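Local coordinates for protein cytochrome c' (Thermochromatium tepidum, PDB 3VRC) that binds heme c within a four-helix bundle and probably shuttles electrons in a purple photosynthetic bacterium, at residues 23-28 and 36-41; 48-53 and 93-98; 85-90 and 126-131. All blocks are in the same frame, centred on the assembly; numbering follows the deposited sequence. Where two conformers were deposited one is given.

How the interactions relate
The three contacts are spread along one helical bundle, the third of them at the heme itself. Interaction 1 pairs helices 5-31 and 36-50, the side chain of Ile26 about 9 Å from the cofactor, although Met23 of the same segment touches it. Interaction 2 takes the far end of helix 36-50 to helix 81-103, its centre 15 Å from that of interaction 1; Ile26 CD1 and Leu98 CD2 touch at 3.9 Å, and the side chain of Ala50 is about 6 Å from the heme. Interaction 3, centred 14 Å from interaction 2 and 23 Å from interaction 1, joins the earlier part of helix 81-103 to the C-terminus, where both segments touch the heme.

Interaction 1: 23-28 and 36-41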
loop_
_atom_site.group_PDB
_atom_site.type_symbol
_atom_site.label_atom_id
_atom_site.label_comp_id
_atom_site.label_asym_id
_atom_site.label_seq_id
_atom_site.Cartn_x
_atom_site.Cartn_y
_atom_site.Cartn_z
ATOM N N MET B 23 -0.690 -9.079 -4.828
ATOM C CA MET B 23 -1.422 -10.036 -5.659
ATOM C C MET B 23 -0.488 -11.083 -6.202
ATOM O O MET B 23 -0.850 -12.275 -6.207
ATOM C CB MET B 23 -2.144 -9.326 -6.796
ATOM C CG MET B 23 -3.296 -8.448 -6.358
ATOM S SD MET B 23 -4.753 -9.342 -5.812
ATOM C CE MET B 23 -5.428 -9.889 -7.375
ATOM N N GLY B 24 0.704 -10.699 -6.666
ATOM C CA GLY B 24 1.627 -11.652 -7.214
ATOM C C GLY B 24 2.060 -12.666 -6.197
ATOM O O GLY B 24 2.260 -13.851 -6.537
ATOM N N LYS B 25 2.212 -12.274 -4.924
ATOM C CA LYS B 25 2.564 -13.265 -3.907
ATOM C C LYS B 25 1.425 -14.244 -3.725
ATOM O O LYS B 25 1.697 -15.448 -3.505
ATOM C CB LYS B 25 2.869 -12.547 -2.551
ATOM C CG LYS B 25 4.140 -11.717 -2.590
ATOM C CD LYS B 25 4.670 -11.122 -1.315
ATOM C CE LYS B 25 3.978 -9.886 -1.014
ATOM N NZ LYS B 25 4.285 -9.361 0.339
ATOM N N ILE B 26 0.187 -13.780 -3.718
ATOM C CA ILE B 26 -0.935 -14.720 -3.565
ATOM C C ILE B 26 -0.947 -15.727 -4.722
ATOM O O ILE B 26 -1.076 -16.935 -4.492
ATOM C CB ILE B 26 -2.245 -13.969 -3.422
ATOM C CG1 ILE B 26 -2.213 -13.058 -2.204
ATOM C CG2 ILE B 26 -3.415 -14.983 -3.341
ATOM C CD1 ILE B 26 -3.410 -12.116 -2.074
ATOM N N LYS B 27 -0.770 -15.244 -5.956
ATOM C CA LYS B 27 -0.753 -16.137 -7.112
ATOM C C LYS B 27 0.332 -17.182 -6.928
ATOM O O LYS B 27 0.118 -18.404 -7.155
ATOM C CB LYS B 27 -0.501 -15.318 -8.363
ATOM C CG LYS B 27 -0.484 -16.145 -9.632
ATOM C CD LYS B 27 -0.491 -15.275 -10.880
ATOM C CE LYS B 27 -0.678 -16.028 -12.194
ATOM N NZ LYS B 27 0.621 -16.640 -12.610
ATOM N N ALA B 28 1.512 -16.756 -6.475
ATOM C CA ALA B 28 2.617 -17.687 -6.310
ATOM C C ALA B 28 2.356 -18.763 -5.301
ATOM O O ALA B 28 2.728 -19.921 -5.475
ATOM C CB ALA B 28 3.917 -16.952 -5.976
ATOM N N ALA B 36 0.159 -19.949 4.253
ATOM C CA ALA B 36 -1.032 -19.261 4.655
ATOM C C ALA B 36 -0.759 -17.923 5.293
ATOM O O ALA B 36 -1.513 -16.968 5.077
ATOM C CB ALA B 36 -1.871 -20.141 5.596
ATOM N N ASP B 37 0.281 -17.827 6.123
ATOM C CA ASP B 37 0.567 -16.560 6.802
ATOM C C ASP B 37 1.050 -15.506 5.785
ATOM O O ASP B 37 0.692 -14.316 5.959
ATOM C CB ASP B 37 1.612 -16.779 7.880
ATOM C CG ASP B 37 1.066 -17.487 9.074
ATOM O OD1 ASP B 37 -0.173 -17.494 9.265
ATOM O OD2 ASP B 37 1.937 -17.996 9.815
ATOM N N GLN B 38 1.845 -15.882 4.783
ATOM C CA GLN B 38 2.214 -14.924 3.783
ATOM C C GLN B 38 0.973 -14.440 3.005
ATOM O O GLN B 38 0.867 -13.245 2.660
ATOM C CB GLN B 38 3.239 -15.486 2.821
ATOM C CG GLN B 38 3.726 -14.407 1.870
ATOM C CD GLN B 38 4.800 -14.875 0.943
ATOM O OE1 GLN B 38 4.640 -15.915 0.317
ATOM N NE2 GLN B 38 5.919 -14.172 0.898
ATOM N N VAL B 39 0.082 -15.368 2.680
ATOM C CA VAL B 39 -1.137 -15.004 1.968
ATOM C C VAL B 39 -2.014 -14.081 2.779
ATOM O O VAL B 39 -2.579 -13.136 2.231
ATOM C CB VAL B 39 -1.853 -16.280 1.475
ATOM C CG1 VAL B 39 -3.190 -15.941 0.874
ATOM C CG2 VAL B 39 -0.965 -17.001 0.476
ATOM N N ARG B 40 -2.150 -14.327 4.070
ATOM C CA ARG B 40 -2.863 -13.401 4.973
ATOM C C ARG B 40 -2.295 -12.005 4.853
ATOM O O ARG B 40 -3.019 -11.026 4.674
ATOM C CB ARG B 40 -2.717 -13.859 6.446
ATOM C CG ARG B 40 -3.656 -14.986 6.823
ATOM C CD ARG B 40 -3.457 -15.354 8.322
ATOM N NE ARG B 40 -4.334 -16.464 8.704
ATOM C CZ ARG B 40 -4.026 -17.762 8.670
ATOM N NH1 ARG B 40 -2.779 -18.177 8.391
ATOM N NH2 ARG B 40 -4.949 -18.648 9.007
ATOM N N ALA B 41 -0.984 -11.872 4.987
ATOM C CA ALA B 41 -0.364 -10.540 4.981
ATOM C C ALA B 41 -0.623 -9.854 3.621
ATOM O O ALA B 41 -0.919 -8.662 3.561
ATOM C CB ALA B 41 1.127 -10.675 5.262
HETATM O O HOH W 1 2.942 -11.103 2.293
#
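Ile26 and Val39 meet on the inner side of this helix pair, with Ile26 CG2 resting 4.3 Å from Val39 CG1. Their backbones come close here, CA of Ile26 to CA of Val39 being 5.5 Å. Further out, Lys25 and Gln38 cross at about a right angle, and what touches is the aliphatic part of the lysine: Lys25 CD lies 4.0 Å from Gln38 NE2. The bend of the lysine chain at its third torsion (chi3 -82°) turns NZ toward a water 2.9 Å away. That water in turn donates to the backbone O of Gln38 at 3.0 Å, so a solvent bridge spans the outer groove where no direct hydrogen bond links the segments.

Other residues position these groups. Asn29 donates through ND2 to Gln38 OE1 and to the backbone O of Lys25, tying both helices together one turn further on, while Trp21 makes a cation-pi contact with Lys25. The apolar pair is backed by the rest of the core: Ile26 also packs on Val110 and Phe114 of helix 107-128, and Val39 on Ala102 of helix 81-103. Consecutive helices running antiparallel through a short turn, with an apolar inner seam and a polar, hydrated outer one, make the helical hairpin that opens the four-helix bundle of cytochrome c'.

Interaction 2: 48-53 and 93-98; sequences AIANSG and TAANAL
Ala50 against Ala95, and Asn51 against Asn96, bring the end of helix 36-50 up to helix 81-103, two antiparallel neighbours in the cytochrome c' four-helix bundle. Along the segment 93-98, Ala95 is the first to meet the other helix and makes the central contact: its CB meets Ala50 CB at 3.8 Å, methyl to methyl, and with nothing larger between them the CA atoms of the two alanines approach to 6.6 Å.

Asn96 follows at the outer margin, its amide meeting that of Asn51 from the opposite direction. The two amide planes are only 9° from parallel, but Asn96 OD1 stands well above the plane of the Asn51 amide, 3.2 Å from Asn51 ND2, and the angle is too poor for a hydrogen bond. The real partners of that nitrogen are the backbone oxygens of Ala47 and Gly92, one on each helix. Thus Asn51, the first residue to leave helical geometry, joins the end of its own helix to helix 81-103. With an alanine in place of Asn51, the carbonyls of Ala47 and Gly92 would probably lose this shared donor, and with it the side-chain link between the helix end and its neighbour. On the other side of the segment lies helix 107-128, with Ala94 on Val117 and, at the segment's end, Leu98 against Val110, Ala113 and Val117.

Across from this, Ala48 packs on Val45 of the second subunit, and Ser52 on its Phe18. The turn beyond the helix is held by Ser52, whose OG donates to Ile49 O at 2.7 Å, tilted 16° from the carbonyl plane, while Ser52 N reaches the same oxygen at 3.2 Å.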
loop_
_atom_site.group_PDB
_atom_site.type_symbol
_atom_site.label_atom_id
_atom_site.label_comp_id
_atom_site.label_asym_id
_atom_site.label_seq_id
_atom_site.Cartn_x
_atom_site.Cartn_y
_atom_site.Cartn_z
ATOM N N ALA B 48 -6.795 -3.540 2.379
ATOM C CA ALA B 48 -6.625 -2.211 2.966
ATOM C C ALA B 48 -6.522 -1.150 1.840
ATOM O O ALA B 48 -7.187 -0.094 1.927
ATOM C CB ALA B 48 -5.420 -2.147 3.886
ATOM N N ILE B 49 -5.683 -1.389 0.867
ATOM C CA ILE B 49 -5.510 -0.385 -0.192
ATOM C C ILE B 49 -6.790 -0.214 -1.002
ATOM O O ILE B 49 -7.188 0.923 -1.310
ATOM C CB ILE B 49 -4.326 -0.704 -1.064
ATOM C CG1 ILE B 49 -3.018 -0.652 -0.227
ATOM C CG2 ILE B 49 -4.275 0.254 -2.282
ATOM C CD1 ILE B 49 -1.773 -0.960 -1.006
ATOM N N ALA B 50 -7.509 -1.307 -1.276
ATOM C CA ALA B 50 -8.750 -1.201 -2.048
ATOM C C ALA B 50 -9.805 -0.448 -1.309
ATOM O O ALA B 50 -10.743 0.049 -1.947
ATOM C CB ALA B 50 -9.230 -2.592 -2.418
ATOM N N ASN B 51 -9.751 -0.344 0.033
ATOM C CA ASN B 51 -10.688 0.305 0.822
ATOM C C ASN B 51 -10.173 1.614 1.452
ATOM O O ASN B 51 -10.735 2.122 2.392
ATOM C CB ASN B 51 -11.249 -0.633 1.904
ATOM C CG ASN B 51 -12.109 -1.702 1.234
ATOM O OD1 ASN B 51 -13.245 -1.409 0.834
ATOM N ND2 ASN B 51 -11.608 -2.892 1.054
ATOM N N SER B 52 -9.150 2.214 0.849
ATOM C CA SER B 52 -8.466 3.366 1.412
ATOM C C SER B 52 -8.951 4.666 0.884
ATOM O O SER B 52 -8.406 5.677 1.319
ATOM C CB SER B 52 -6.933 3.230 1.169
ATOM O OG SER B 52 -6.589 3.325 -0.183
ATOM N N GLY B 53 -9.934 4.679 -0.022
ATOM C CA GLY B 53 -10.472 5.956 -0.478
ATOM C C GLY B 53 -9.640 6.548 -1.607
ATOM O O GLY B 53 -9.498 7.800 -1.689
ATOM N N THR B 93 -15.049 -4.612 -2.103
ATOM C CA THR B 93 -15.824 -5.730 -1.551
ATOM C C THR B 93 -15.097 -7.023 -1.842
ATOM O O THR B 93 -14.949 -7.899 -0.918
ATOM C CB THR B 93 -17.210 -5.739 -2.201
ATOM O OG1 THR B 93 -17.845 -4.502 -1.826
ATOM C CG2 THR B 93 -18.028 -6.997 -1.822
ATOM N N ALA B 94 -14.616 -7.252 -3.054
ATOM C CA ALA B 94 -13.919 -8.495 -3.401
ATOM C C ALA B 94 -12.649 -8.600 -2.572
ATOM O O ALA B 94 -12.294 -9.705 -2.103
ATOM C CB ALA B 94 -13.617 -8.564 -4.886
ATOM N N ALA B 95 -11.947 -7.488 -2.379
ATOM C CA ALA B 95 -10.657 -7.543 -1.641
ATOM C C ALA B 95 -10.926 -7.862 -0.180
ATOM O O ALA B 95 -10.151 -8.641 0.426
ATOM C CB ALA B 95 -9.955 -6.221 -1.784
ATOM N N ASN B 96 -11.948 -7.312 0.429
ATOM C CA ASN B 96 -12.309 -7.712 1.783
ATOM C C ASN B 96 -12.629 -9.215 1.861
ATOM O O ASN B 96 -12.180 -9.921 2.793
ATOM C CB ASN B 96 -13.449 -6.907 2.302
ATOM C CG ASN B 96 -12.987 -5.525 2.761
ATOM O OD1 ASN B 96 -11.844 -5.312 3.129
ATOM N ND2 ASN B 96 -13.931 -4.627 2.854
ATOM N N ALA B 97 -13.326 -9.739 0.850
ATOM C CA ALA B 97 -13.584 -11.184 0.837
ATOM C C ALA B 97 -12.322 -12.016 0.686
ATOM O O ALA B 97 -12.244 -13.116 1.262
ATOM C CB ALA B 97 -14.622 -11.486 -0.254
ATOM N N LEU B 98 -11.344 -11.518 -0.041
ATOM C CA LEU B 98 -10.060 -12.189 -0.134
ATOM C C LEU B 98 -9.328 -12.206 1.200
ATOM O O LEU B 98 -8.768 -13.232 1.592
ATOM C CB LEU B 98 -9.256 -11.496 -1.229
ATOM C CG LEU B 98 -7.806 -11.977 -1.396
ATOM C CD1 LEU B 98 -7.741 -13.473 -1.673
ATOM C CD2 LEU B 98 -7.123 -11.128 -2.473
#

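Interaction 3: 85-90 and 126-131; sequences GKLARD and QKYRAD. With HEC (heme c), chain L.
At the heme pocket of cytochrome c', Leu87 of helix 81-103 reaches across to Lys127 and Tyr128 at the end of helix 107-128. A single methyl does the touching: Leu87 CD1 comes to the edge of the tyrosine ring, near its plane, 3.8 Å from Tyr128 CE2. The same methyl lies 4.0 Å from Lys127 CD, midway along an extended chain that crosses the leucine at about a right angle. Lys127 CB also sits over the centre of the Tyr128 ring, 3.4 Å above its plane, so one face of the ring is packed from within its own segment. The polar ends of both residues converge on Asp83, where OD2 takes a salt bridge from Lys127 NZ and a hydrogen bond with Tyr128 OH, which probably holds the ring in its place beside Leu87.

Both segments touch the heme. Its CBC atom lies 3.5 Å from Ala88 N and 3.9 Å from Leu87 CB. Arg129, a heme-binding residue just past the helix, bends at its third torsion (chi3 70°) and runs across one face of the porphyrin, CD over CHA at 3.4 Å and the NH1 edge of its guanidinium turned to the ring, NH1 3.4 Å from NA. The iron ligand His125 and the predicted heme-linking Cys121 and Cys124 come shortly before, forming the CXXCH heme-attachment motif near the C-terminus that is typical of cytochromes c'.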
loop_
_atom_site.group_PDB
_atom_site.type_symbol
_atom_site.label_atom_id
_atom_site.label_comp_id
_atom_site.label_asym_id
_atom_site.label_seq_id
_atom_site.Cartn_x
_atom_site.Cartn_y
_atom_site.Cartn_z
ATOM N N GLY B 85 -16.196 4.699 -9.894
ATOM C CA GLY B 85 -16.465 4.553 -8.486
ATOM C C GLY B 85 -17.108 3.201 -8.172
ATOM O O GLY B 85 -16.782 2.527 -7.183
ATOM N N LYS B 86 -18.048 2.792 -9.017
ATOM C CA LYS B 86 -18.709 1.509 -8.835
ATOM C C LYS B 86 -17.685 0.371 -8.988
ATOM O O LYS B 86 -17.673 -0.600 -8.184
ATOM C CB LYS B 86 -19.835 1.340 -9.864
ATOM C CG LYS B 86 -20.681 0.093 -9.650
ATOM C CD LYS B 86 -20.217 -1.111 -10.465
ATOM C CE LYS B 86 -21.045 -2.359 -10.119
ATOM N NZ LYS B 86 -20.585 -3.537 -10.924
ATOM N N LEU B 87 -16.819 0.454 -9.998
ATOM C CA LEU B 87 -15.789 -0.572 -10.194
ATOM C C LEU B 87 -14.808 -0.599 -9.018
ATOM O O LEU B 87 -14.330 -1.693 -8.636
ATOM C CB LEU B 87 -15.059 -0.375 -11.501
ATOM C CG LEU B 87 -15.936 -0.503 -12.780
ATOM C CD1 LEU B 87 -15.076 -0.458 -13.997
ATOM C CD2 LEU B 87 -16.857 -1.705 -12.769
ATOM N N ALA B 88 -14.530 0.564 -8.428
ATOM C CA ALA B 88 -13.681 0.615 -7.251
ATOM C C ALA B 88 -14.375 -0.047 -6.082
ATOM O O ALA B 88 -13.744 -0.773 -5.286
ATOM C CB ALA B 88 -13.285 2.049 -6.945
ATOM N N ARG B 89 -15.685 0.179 -5.937
ATOM C CA ARG B 89 -16.409 -0.497 -4.849
ATOM C C ARG B 89 -16.458 -1.989 -5.036
ATOM O O ARG B 89 -16.324 -2.722 -4.036
ATOM C CB ARG B 89 -17.811 0.092 -4.740
ATOM C CG ARG B 89 -17.857 1.469 -4.086
ATOM C CD ARG B 89 -19.264 1.995 -3.757
ATOM N NE ARG B 89 -20.193 1.940 -4.892
ATOM C CZ ARG B 89 -20.354 2.901 -5.812
ATOM N NH1 ARG B 89 -19.624 4.022 -5.797
ATOM N NH2 ARG B 89 -21.229 2.709 -6.783
ATOM N N ASP B 90 -16.573 -2.472 -6.292
ATOM C CA ASP B 90 -16.520 -3.885 -6.509
ATOM C C ASP B 90 -15.171 -4.440 -6.066
ATOM O O ASP B 90 -15.128 -5.513 -5.447
ATOM C CB ASP B 90 -16.657 -4.233 -7.999
ATOM C CG ASP B 90 -18.072 -4.054 -8.590
ATOM O OD1 ASP B 90 -19.024 -3.817 -7.850
ATOM O OD2 ASP B 90 -18.107 -4.144 -9.877
ATOM N N GLN B 126 -9.657 -2.569 -18.218
ATOM C CA GLN B 126 -10.098 -2.710 -19.609
ATOM C C GLN B 126 -10.756 -1.418 -20.076
ATOM O O GLN B 126 -10.616 -1.050 -21.237
ATOM C CB GLN B 126 -11.031 -3.889 -19.729
ATOM C CG GLN B 126 -10.172 -5.130 -19.788
ATOM C CD GLN B 126 -10.939 -6.372 -20.100
ATOM O OE1 GLN B 126 -12.027 -6.585 -19.560
ATOM N NE2 GLN B 126 -10.378 -7.216 -20.984
ATOM N N LYS B 127 -11.525 -0.782 -19.214
ATOM C CA LYS B 127 -12.198 0.430 -19.600
ATOM C C LYS B 127 -11.332 1.668 -19.497
ATOM O O LYS B 127 -11.523 2.607 -20.292
ATOM C CB LYS B 127 -13.430 0.624 -18.718
ATOM C CG LYS B 127 -14.581 -0.327 -19.012
ATOM C CD LYS B 127 -15.682 -0.144 -17.977
ATOM C CE LYS B 127 -17.037 -0.682 -18.404
ATOM N NZ LYS B 127 -17.973 -0.578 -17.225
ATOM N N TYR B 128 -10.512 1.757 -18.424
ATOM C CA TYR B 128 -10.053 3.052 -17.977
ATOM C C TYR B 128 -8.535 3.234 -17.846
ATOM O O TYR B 128 -8.091 4.338 -17.530
ATOM C CB TYR B 128 -10.703 3.383 -16.650
ATOM C CG TYR B 128 -12.219 3.451 -16.701
ATOM C CD1 TYR B 128 -12.848 4.267 -17.656
ATOM C CD2 TYR B 128 -13.023 2.690 -15.860
ATOM C CE1 TYR B 128 -14.231 4.316 -17.759
ATOM C CE2 TYR B 128 -14.387 2.763 -15.937
ATOM C CZ TYR B 128 -15.008 3.587 -16.905
ATOM O OH TYR B 128 -16.384 3.637 -17.024
ATOM N N ARG B 129 -7.750 2.198 -18.095
ATOM C CA ARG B 129 -6.284 2.290 -17.990
ATOM C C ARG B 129 -5.650 2.025 -19.315
ATOM O O ARG B 129 -5.974 1.032 -19.986
ATOM C CB ARG B 129 -5.774 1.295 -16.948
ATOM C CG ARG B 129 -4.265 1.424 -16.723
ATOM C CD ARG B 129 -3.672 0.322 -15.856
ATOM N NE ARG B 129 -3.690 -0.945 -16.567
ATOM C CZ ARG B 129 -3.172 -2.055 -16.060
ATOM N NH1 ARG B 129 -2.637 -2.060 -14.816
ATOM N NH2 ARG B 129 -3.148 -3.172 -16.768
ATOM N N ALA B 130 -4.730 2.899 -19.742
ATOM C CA ALA B 130 -3.972 2.677 -20.986
ATOM C C ALA B 130 -2.995 1.521 -20.807
ATOM O O ALA B 130 -2.415 1.326 -19.753
ATOM C CB ALA B 130 -3.260 3.967 -21.338
ATOM N N ASP B 131 -2.838 0.754 -21.890
ATOM C CA ASP B 131 -1.881 -0.344 -21.950
ATOM C C ASP B 131 -0.477 0.231 -22.132
ATOM O O ASP B 131 -0.310 1.366 -22.622
ATOM C CB ASP B 131 -2.209 -1.265 -23.119
ATOM C CG ASP B 131 -3.589 -1.885 -23.018
ATOM O OD1 ASP B 131 -3.925 -2.413 -21.924
ATOM O OD2 ASP B 131 -4.331 -1.870 -24.034
ATOM O OXT ASP B 131 0.532 -0.426 -21.810
HETATM FE FE HEC L . -5.147 -0.567 -11.395
HETATM C CHA HEC L . -2.765 1.499 -12.812
HETATM C CHB HEC L . -2.717 -2.859 -10.593
HETATM C CHC HEC L . -7.392 -2.312 -9.520
HETATM C CHD HEC L . -7.539 1.723 -12.190
HETATM N NA HEC L . -3.103 -0.699 -11.720
HETATM C C1A HEC L . -2.312 0.240 -12.303
HETATM C C2A HEC L . -0.988 -0.250 -12.442
HETATM C C3A HEC L . -0.951 -1.530 -11.823
HETATM C C4A HEC L . -2.299 -1.714 -11.346
HETATM C CMA HEC L . 0.196 -2.437 -11.606
HETATM C CAA HEC L . 0.118 0.423 -13.190
HETATM C CBA HEC L . 1.321 0.695 -12.423
HETATM C CGA HEC L . 0.927 1.615 -11.322
HETATM O O1A HEC L . 1.474 1.369 -10.188
HETATM O O2A HEC L . 0.195 2.602 -11.460
HETATM N NB HEC L . -5.045 -2.242 -10.224
HETATM C C1B HEC L . -4.006 -3.046 -10.042
HETATM C C2B HEC L . -4.341 -4.243 -9.303
HETATM C C3B HEC L . -5.682 -4.044 -8.969
HETATM C C4B HEC L . -6.093 -2.788 -9.555
HETATM C CMB HEC L . -3.463 -5.364 -8.948
HETATM C CAB HEC L . -6.648 -4.947 -8.221
HETATM C CBB HEC L . -6.135 -5.649 -7.026
HETATM N NC HEC L . -7.121 -0.333 -10.931
HETATM C C1C HEC L . -7.898 -1.166 -10.169
HETATM C C2C HEC L . -9.300 -0.755 -10.156
HETATM C C3C HEC L . -9.304 0.429 -10.924
HETATM C C4C HEC L . -7.946 0.632 -11.394
HETATM C CMC HEC L . -10.374 -1.519 -9.478
HETATM C CAC HEC L . -10.470 1.309 -11.300
HETATM C CBC HEC L . -11.688 1.200 -10.431
HETATM N ND HEC L . -5.175 1.201 -12.355
HETATM C C1D HEC L . -6.231 2.020 -12.576
HETATM C C2D HEC L . -5.877 3.237 -13.242
HETATM C C3D HEC L . -4.511 3.225 -13.362
HETATM C C4D HEC L . -4.096 1.948 -12.759
HETATM C CMD HEC L . -6.835 4.313 -13.705
HETATM C CAD HEC L . -3.578 4.274 -13.886
HETATM C CBD HEC L . -3.138 5.215 -12.732
HETATM C CGD HEC L . -2.302 6.384 -13.225
HETATM O O1D HEC L . -1.345 6.116 -14.009
HETATM O O2D HEC L . -2.628 7.526 -12.866
#